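Long-range contacts in lipoteichoic acid primase (Listeria monocytogenes, PDB 4UOP), which belongs to the sulfatase-like family of metal-dependent enzymes, here as an extracellular catalytic domain that carries a bound magnesium ion: residues Gln69-Asn74 and Lys299-Ser304; Gln98-Val103 and Lys333-Glu338; Asp284-Lys289 and Ala312-Ile317. One frame throughout, in Å; residues are numbered along the deposited sequence.

Interaction 1 (Gln69-Asn74 and Lys299-Ser304); sequences QRNLTN and KYVNRS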
# COMPACT_ATOMS: atom_id res chain seq x y z
N GLN B 69 10.64 15.46 11.00
CA GLN B 69 9.25 15.86 11.22
C GLN B 69 9.22 17.09 12.11
O GLN B 69 10.02 17.22 13.04
CB GLN B 69 8.40 14.73 11.81
CG GLN B 69 8.89 14.18 13.15
CD GLN B 69 8.25 12.85 13.46
OE1 GLN B 69 8.64 11.83 12.89
NE2 GLN B 69 7.26 12.85 14.35
N ARG B 70 8.29 17.98 11.83
CA ARG B 70 8.27 19.29 12.46
C ARG B 70 8.18 19.25 13.98
O ARG B 70 8.80 20.07 14.65
CB ARG B 70 7.16 20.18 11.89
CG ARG B 70 7.26 21.64 12.31
CD ARG B 70 8.63 22.21 12.05
NE ARG B 70 8.71 23.67 12.16
CZ ARG B 70 9.84 24.36 12.37
NH1 ARG B 70 11.01 23.73 12.56
NH2 ARG B 70 9.80 25.69 12.40
N ASN B 71 7.41 18.31 14.53
CA ASN B 71 7.26 18.23 16.00
C ASN B 71 8.46 17.62 16.72
O ASN B 71 8.50 17.55 17.96
CB ASN B 71 5.94 17.57 16.41
CG ASN B 71 5.83 16.11 16.02
OD1 ASN B 71 6.80 15.44 15.68
ND2 ASN B 71 4.62 15.59 16.10
N LEU B 72 9.47 17.21 15.96
CA LEU B 72 10.77 16.84 16.54
C LEU B 72 11.91 17.66 15.94
O LEU B 72 13.00 17.15 15.72
CB LEU B 72 11.01 15.34 16.37
CG LEU B 72 9.98 14.44 17.07
CD1 LEU B 72 10.19 12.99 16.67
CD2 LEU B 72 10.07 14.57 18.59
N THR B 73 11.64 18.92 15.64
CA THR B 73 12.66 19.88 15.28
C THR B 73 12.53 21.04 16.24
O THR B 73 11.52 21.18 16.93
CB THR B 73 12.53 20.39 13.84
OG1 THR B 73 11.30 21.11 13.70
CG2 THR B 73 12.58 19.24 12.84
N ASN B 74 13.57 21.87 16.31
CA ASN B 74 13.61 22.98 17.26
C ASN B 74 13.36 22.50 18.69
O ASN B 74 12.60 23.10 19.46
CB ASN B 74 12.63 24.10 16.85
CG ASN B 74 13.15 25.49 17.18
OD1 ASN B 74 13.88 25.67 18.16
ND2 ASN B 74 12.81 26.48 16.35
N LYS B 299 7.48 14.27 26.75
CA LYS B 299 7.91 15.64 27.07
C LYS B 299 8.95 16.23 26.09
O LYS B 299 9.21 17.44 26.11
CB LYS B 299 8.48 15.73 28.48
CG LYS B 299 9.81 15.04 28.67
CD LYS B 299 10.40 15.35 30.04
CE LYS B 299 11.65 14.54 30.31
NZ LYS B 299 11.35 13.10 30.53
N TYR B 300 9.56 15.38 25.25
CA TYR B 300 10.54 15.82 24.28
C TYR B 300 9.93 16.34 22.98
O TYR B 300 10.62 17.00 22.20
CB TYR B 300 11.52 14.69 23.97
CG TYR B 300 12.33 14.31 25.20
CD1 TYR B 300 13.20 15.21 25.79
CD2 TYR B 300 12.20 13.05 25.76
CE1 TYR B 300 13.93 14.87 26.92
CE2 TYR B 300 12.93 12.70 26.89
CZ TYR B 300 13.79 13.62 27.46
OH TYR B 300 14.52 13.30 28.57
N VAL B 301 8.66 16.03 22.76
CA VAL B 301 7.98 16.43 21.54
C VAL B 301 7.73 17.92 21.61
O VAL B 301 7.33 18.44 22.66
CB VAL B 301 6.64 15.67 21.38
CG1 VAL B 301 5.92 16.11 20.11
CG2 VAL B 301 6.87 14.16 21.38
N ASN B 302 8.00 18.62 20.52
CA ASN B 302 7.81 20.06 20.47
C ASN B 302 6.32 20.36 20.35
O ASN B 302 5.69 19.94 19.38
CB ASN B 302 8.59 20.65 19.30
CG ASN B 302 8.63 22.17 19.31
OD1 ASN B 302 7.78 22.84 19.91
ND2 ASN B 302 9.59 22.73 18.61
N ARG B 303 5.78 21.08 21.33
CA ARG B 303 4.35 21.38 21.37
C ARG B 303 4.05 22.81 20.95
O ARG B 303 2.89 23.23 20.96
CB ARG B 303 3.81 21.18 22.79
CG ARG B 303 4.04 19.78 23.36
CD ARG B 303 3.46 18.71 22.46
NE ARG B 303 3.53 17.39 23.08
CZ ARG B 303 3.15 16.25 22.50
NH1 ARG B 303 2.65 16.26 21.27
NH2 ARG B 303 3.28 15.10 23.15
N SER B 304 5.07 23.56 20.55
CA SER B 304 4.90 25.00 20.35
C SER B 304 3.95 25.34 19.20
O SER B 304 3.29 26.37 19.22
CB SER B 304 6.25 25.69 20.16
OG SER B 304 6.86 25.29 18.95
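The carboxamide of N302 meets the 69-74 loop edge-on: its ND2 donates to T73 O at 3.0 Å, with the acceptor lying in the amide plane and the bond nearly straight at 171°. N74 O sits almost as near to the same nitrogen, 3.1 Å from N302 ND2, but at too poor an angle to bond. The other end of this amide, OD1, takes both S304 N and S304 OG from one face of its plane; the bond from S304 N makes an Asx turn and fixes the rotation of the group. The N71 amide lies alongside V301, whose CG1 comes within 4.0 Å of N71 CB. Its OD1 receives Q69 NE2 in the carbonyl plane, on a lone pair, at 2.9 Å, while its ND2 reaches D313 and D314. The guanidinium of R303 has V301 CG1 over one face, so that this methyl is held between R303 and N71.

The backbone adds one bond between the loops, from N302 N to N71 O at 2.8 Å. A trans first torsion (chi1 -171°) extends the N302 side chain past this bond to T73. At the far end L72 CD2 approaches V301 CA at 4.1 Å, and the leucine also packs on L247, Y250 and F251 of helix 246-271.

T73 OG1 closes the 69-74 turn by donating to R70 O and accepting from R70 NH1. The arrangement is loop-to-loop packing in a sulfatase-like domain, joining the short 3-10 turn after strand 59-65 to the long loop after strand 277-283, through an asparagine that bonds with both its backbone and its amide.

Interaction 2 (Gln98-Val103 and Lys333-Glu338); sequences QFFQTV and KNVGGE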
# COMPACT_ATOMS: atom_id res chain seq x y z
N GLN B 98 3.12 24.33 9.20
CA GLN B 98 1.97 23.53 8.77
C GLN B 98 2.18 23.07 7.34
O GLN B 98 1.42 23.41 6.42
CB GLN B 98 0.67 24.32 8.88
CG GLN B 98 0.26 24.68 10.28
CD GLN B 98 -1.10 25.36 10.33
OE1 GLN B 98 -1.48 26.10 9.42
NE2 GLN B 98 -1.83 25.13 11.41
N PHE B 99 3.26 22.34 7.13
CA PHE B 99 3.57 21.80 5.83
C PHE B 99 3.54 20.30 5.97
O PHE B 99 4.11 19.75 6.92
CB PHE B 99 4.94 22.29 5.37
CG PHE B 99 5.19 22.08 3.91
CD1 PHE B 99 4.79 23.04 2.99
CD2 PHE B 99 5.79 20.93 3.45
CE1 PHE B 99 4.99 22.85 1.64
CE2 PHE B 99 6.01 20.74 2.09
CZ PHE B 99 5.59 21.70 1.19
N PHE B 100 2.84 19.62 5.06
CA PHE B 100 2.52 18.21 5.25
C PHE B 100 3.11 17.26 4.23
O PHE B 100 3.26 17.60 3.06
CB PHE B 100 1.01 18.01 5.25
CG PHE B 100 0.30 18.75 6.33
CD1 PHE B 100 0.22 18.21 7.61
CD2 PHE B 100 -0.27 19.99 6.09
CE1 PHE B 100 -0.47 18.88 8.61
CE2 PHE B 100 -0.95 20.67 7.09
CZ PHE B 100 -1.03 20.12 8.35
N GLN B 101 3.48 16.07 4.69
CA GLN B 101 3.88 14.99 3.81
C GLN B 101 2.68 14.56 2.95
O GLN B 101 1.54 14.60 3.40
CB GLN B 101 4.35 13.78 4.63
CG GLN B 101 3.32 13.19 5.56
CD GLN B 101 3.80 11.94 6.28
OE1 GLN B 101 4.72 12.01 7.09
NE2 GLN B 101 3.17 10.81 6.02
N THR B 102 2.95 14.17 1.71
CA THR B 102 1.96 13.59 0.83
C THR B 102 2.56 12.32 0.24
O THR B 102 3.09 12.34 -0.88
CB THR B 102 1.52 14.57 -0.29
OG1 THR B 102 2.65 15.00 -1.07
CG2 THR B 102 0.84 15.79 0.30
N VAL B 103 2.52 11.25 1.02
CA VAL B 103 3.17 10.00 0.64
C VAL B 103 2.20 8.85 0.76
O VAL B 103 1.11 9.01 1.29
CB VAL B 103 4.46 9.72 1.45
CG1 VAL B 103 5.47 10.85 1.26
CG2 VAL B 103 4.18 9.52 2.92
N LYS B 333 1.76 31.34 6.38
CA LYS B 333 0.50 30.99 7.04
C LYS B 333 -0.31 29.95 6.27
O LYS B 333 -1.00 29.15 6.85
CB LYS B 333 -0.36 32.24 7.27
CG LYS B 333 0.34 33.33 8.07
CD LYS B 333 0.93 32.84 9.38
CE LYS B 333 -0.09 32.13 10.26
NZ LYS B 333 0.44 31.92 11.65
N ASN B 334 -0.21 29.98 4.95
CA ASN B 334 -0.97 29.08 4.10
C ASN B 334 -0.36 27.68 4.18
O ASN B 334 0.87 27.53 4.10
CB ASN B 334 -0.93 29.66 2.69
CG ASN B 334 -1.84 28.94 1.70
OD1 ASN B 334 -2.95 28.51 2.01
ND2 ASN B 334 -1.36 28.83 0.48
N VAL B 335 -1.20 26.66 4.31
CA VAL B 335 -0.69 25.29 4.36
C VAL B 335 -0.23 24.81 3.01
O VAL B 335 -0.63 25.31 1.97
CB VAL B 335 -1.70 24.25 4.92
CG1 VAL B 335 -2.08 24.62 6.33
CG2 VAL B 335 -2.92 24.10 4.01
N GLY B 336 0.63 23.79 3.05
CA GLY B 336 1.13 23.18 1.85
C GLY B 336 1.51 21.75 2.10
O GLY B 336 1.62 21.30 3.25
N GLY B 337 1.70 21.03 1.00
CA GLY B 337 2.23 19.68 1.02
C GLY B 337 3.28 19.51 -0.06
O GLY B 337 3.54 20.44 -0.84
N GLU B 338 3.91 18.34 -0.09
CA GLU B 338 5.00 18.13 -1.04
C GLU B 338 4.56 18.37 -2.50
O GLU B 338 5.34 18.88 -3.28
CB GLU B 338 5.61 16.75 -0.85
CG GLU B 338 6.56 16.74 0.34
CD GLU B 338 6.75 15.38 0.99
OE1 GLU B 338 5.82 14.53 0.99
OE2 GLU B 338 7.84 15.19 1.56
O HOH W 1 2.78 25.39 4.56
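Q98 and F100 offer the main-chain atoms that pair strand 94-100 with strand 336-337 in parallel. F100 N donates to G336 O at 2.8 Å; the bonds on either side of it along the strands, G336 N to Q98 O and E338 N to F100 O, are weak. CA-H...O contacts supplement them, the shortest from G337 CA to F100 O at 3.1 Å. Water 1 donates to both Q98 O and N334 O, bridging these two main chains beside the weak G336 N to Q98 O bond.

Aromatic contacts exploit the two glycines. The F99 ring is swung across the neighbouring strand by a chi1 of -165°, which sets CG opposite the residue's own nitrogen, and G337 CA stands 4.2 Å from the ring centroid, 19° off the normal, in a CH-pi contact. G336 O lies above the same face, offset toward the rim. The glycine backbone thus rests directly against the ring, with F99 CZ 3.1 Å from G337 O. F100 points to the other side of the sheet, where V335 CG1 meets the edge of its ring at 4.2 Å from CE2; F319 and F383 stack on F99 and F100 respectively.

Among the polar side chains, E338 turns back to 98-103 and accepts T102 N on OE1 at 3.0 Å, in a nearly straight bond that arrives on the anti side of the carboxylate, tilted 31° from its plane. The T102 and E338 side chains run antiparallel alongside each other, bringing T102 OG1 to 3.4 Å from E338 CB. V335 CG1 lies in van der Waals contact with both CB and OE1 of Q98.

This is a parallel beta pairing within the mixed central sheet of the sulfatase-like alpha/beta fold, with a glutamate carboxylate continuing the bonding where the strands end.

Interaction 3 (Asp284-Lys289 and Ala312-Ile317); sequences DHHIIK and ADDYRI. With MG (magnesium ion), chain J.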
# COMPACT_ATOMS: atom_id res chain seq x y z
N ASP B 284 11.16 14.43 4.19
CA ASP B 284 10.34 13.60 3.30
C ASP B 284 9.03 13.15 3.92
O ASP B 284 7.99 13.19 3.26
CB ASP B 284 11.11 12.45 2.64
CG ASP B 284 11.71 11.45 3.62
OD1 ASP B 284 11.77 11.72 4.84
OD2 ASP B 284 12.12 10.37 3.11
N HIS B 285 9.07 12.74 5.19
CA HIS B 285 7.91 12.25 5.90
C HIS B 285 8.32 11.99 7.34
O HIS B 285 9.53 11.94 7.65
CB HIS B 285 7.42 10.94 5.28
CG HIS B 285 8.50 9.92 5.15
ND1 HIS B 285 8.94 9.17 6.22
CD2 HIS B 285 9.29 9.58 4.11
CE1 HIS B 285 9.93 8.40 5.84
NE2 HIS B 285 10.17 8.63 4.56
N HIS B 286 7.32 11.84 8.20
CA HIS B 286 7.56 11.57 9.60
C HIS B 286 7.97 10.12 9.77
O HIS B 286 7.76 9.29 8.89
CB HIS B 286 6.32 11.85 10.44
CG HIS B 286 5.35 10.73 10.48
ND1 HIS B 286 4.57 10.38 9.39
CD2 HIS B 286 5.02 9.86 11.47
CE1 HIS B 286 3.81 9.35 9.71
NE2 HIS B 286 4.07 9.01 10.97
N ILE B 287 8.57 9.84 10.91
CA ILE B 287 8.93 8.47 11.22
C ILE B 287 8.53 8.05 12.64
O ILE B 287 8.35 6.87 12.90
CB ILE B 287 10.44 8.22 10.94
CG1 ILE B 287 10.75 6.72 10.84
CG2 ILE B 287 11.31 8.89 12.00
CD1 ILE B 287 9.90 5.98 9.83
N ILE B 288 8.40 9.02 13.55
CA ILE B 288 8.06 8.73 14.95
C ILE B 288 6.57 9.00 15.16
O ILE B 288 6.09 10.12 14.95
CB ILE B 288 8.89 9.60 15.91
CG1 ILE B 288 10.41 9.47 15.62
CG2 ILE B 288 8.53 9.30 17.35
CD1 ILE B 288 11.01 8.09 15.86
N LYS B 289 5.84 7.97 15.55
CA LYS B 289 4.44 8.15 15.95
C LYS B 289 4.45 8.64 17.39
O LYS B 289 4.66 7.85 18.32
CB LYS B 289 3.67 6.85 15.81
CG LYS B 289 3.61 6.34 14.39
CD LYS B 289 2.27 5.71 14.07
CE LYS B 289 2.16 5.32 12.61
NZ LYS B 289 2.98 4.13 12.28
N ALA B 312 -2.54 14.50 11.95
CA ALA B 312 -2.13 15.81 11.48
C ALA B 312 -0.83 16.27 12.11
O ALA B 312 0.06 16.73 11.41
CB ALA B 312 -3.22 16.85 11.73
N ASP B 313 -0.70 16.15 13.43
CA ASP B 313 0.48 16.70 14.08
C ASP B 313 1.76 16.05 13.57
O ASP B 313 2.70 16.75 13.26
CB ASP B 313 0.45 16.60 15.59
CG ASP B 313 1.47 17.53 16.23
OD1 ASP B 313 1.53 18.73 15.85
OD2 ASP B 313 2.23 17.07 17.11
N ASP B 314 1.78 14.71 13.50
CA ASP B 314 2.96 13.97 13.04
C ASP B 314 3.25 14.13 11.57
O ASP B 314 4.40 14.08 11.15
CB ASP B 314 2.82 12.47 13.33
CG ASP B 314 3.03 12.12 14.80
OD1 ASP B 314 3.61 12.92 15.56
OD2 ASP B 314 2.64 11.01 15.18
N TYR B 315 2.21 14.37 10.77
CA TYR B 315 2.41 14.49 9.34
C TYR B 315 3.07 15.81 8.93
O TYR B 315 3.41 16.00 7.77
CB TYR B 315 1.08 14.30 8.61
CG TYR B 315 0.68 12.85 8.41
CD1 TYR B 315 1.05 11.87 9.32
CD2 TYR B 315 -0.11 12.47 7.33
CE1 TYR B 315 0.66 10.55 9.16
CE2 TYR B 315 -0.51 11.15 7.17
CZ TYR B 315 -0.12 10.20 8.09
OH TYR B 315 -0.51 8.88 7.96
N ARG B 316 3.25 16.73 9.88
CA ARG B 316 3.97 17.94 9.58
C ARG B 316 5.46 17.65 9.39
O ARG B 316 6.09 16.98 10.23
CB ARG B 316 3.79 19.00 10.68
CG ARG B 316 2.34 19.32 11.05
CD ARG B 316 2.21 19.70 12.53
NE ARG B 316 2.95 20.87 12.78
CZ ARG B 316 3.58 21.18 13.91
NH1 ARG B 316 3.58 20.44 15.01
NH2 ARG B 316 4.20 22.32 13.90
N ILE B 317 6.01 18.20 8.32
CA ILE B 317 7.42 18.06 7.98
C ILE B 317 7.99 19.46 7.93
O ILE B 317 7.29 20.42 7.56
CB ILE B 317 7.63 17.34 6.62
CG1 ILE B 317 6.66 17.86 5.56
CG2 ILE B 317 7.41 15.85 6.80
CD1 ILE B 317 6.94 17.44 4.13
MG MG J . 12.25 8.42 3.82
O HOH W 2 12.13 6.28 4.36
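H286 is pressed against the 312-315 turn without a single hydrogen bond between the two segments: its CB lies just 3.0 Å from D314 O, and two side chains come to the same side of its imidazole. Y315 approaches obliquely, its plane inclined by 30° to the imidazole and strongly offset, with little of one ring above the other and centroids 5.1 Å apart. The nearest atoms, H286 CE1 and Y315 CE1, are 3.4 Å from each other. D314 CB makes an off-centre CH-pi contact, and the D314 carboxylate runs nearly parallel to the ring, at 17°.

Further along, D314 OD2 approaches K289 CA at 3.5 Å while D314 OD1 bonds to T290, so the aspartate packs under the end of the 284-289 loop. K289 itself makes a salt bridge to D228 of the second subunit. Toward the other end, I317 sets CG2 against H285 CA at 3.7 Å; this methyl packs against the backbone of D284 and H285.

Those two residues lead to the metal. Magnesium is bound by D284 OD2 and H285 NE2, the latter at 2.2 Å, and by water 2; E66 and T108 complete the protein ligands. H285 is steadied from behind, because its ND1 donates to H286 O in a straight bond of 2.9 Å that lies in the imidazole plane, though above the plane of the carbonyl. The aspartate-histidine pair directly after strand 277-283 is part of the metal site of this sulfatase-like domain, and the 312-317 segment forms packing behind it.

How the interactions relate
Interaction 3 stands between the other two, its centre about 11 Å from each, whereas interactions 1 and 2, with centres about 17 Å and nearest atoms about 6 Å apart, do not touch. Q69 joins interaction 1 to interaction 3, its OE1 lying 2.8 Å from I287 N, and the R70 backbone pairs with that of R316. On the other flank Q101 OE1 lies 2.8 Å from H286 N, and F99 O is the same distance from I317 N. The loop following the metal ligands D284 and H285 is therefore gripped by glutamines from both neighbours. Magnesium is about 8 Å from the V103 side chain but about 14 Å from that of L72, so interaction 1 is more peripheral.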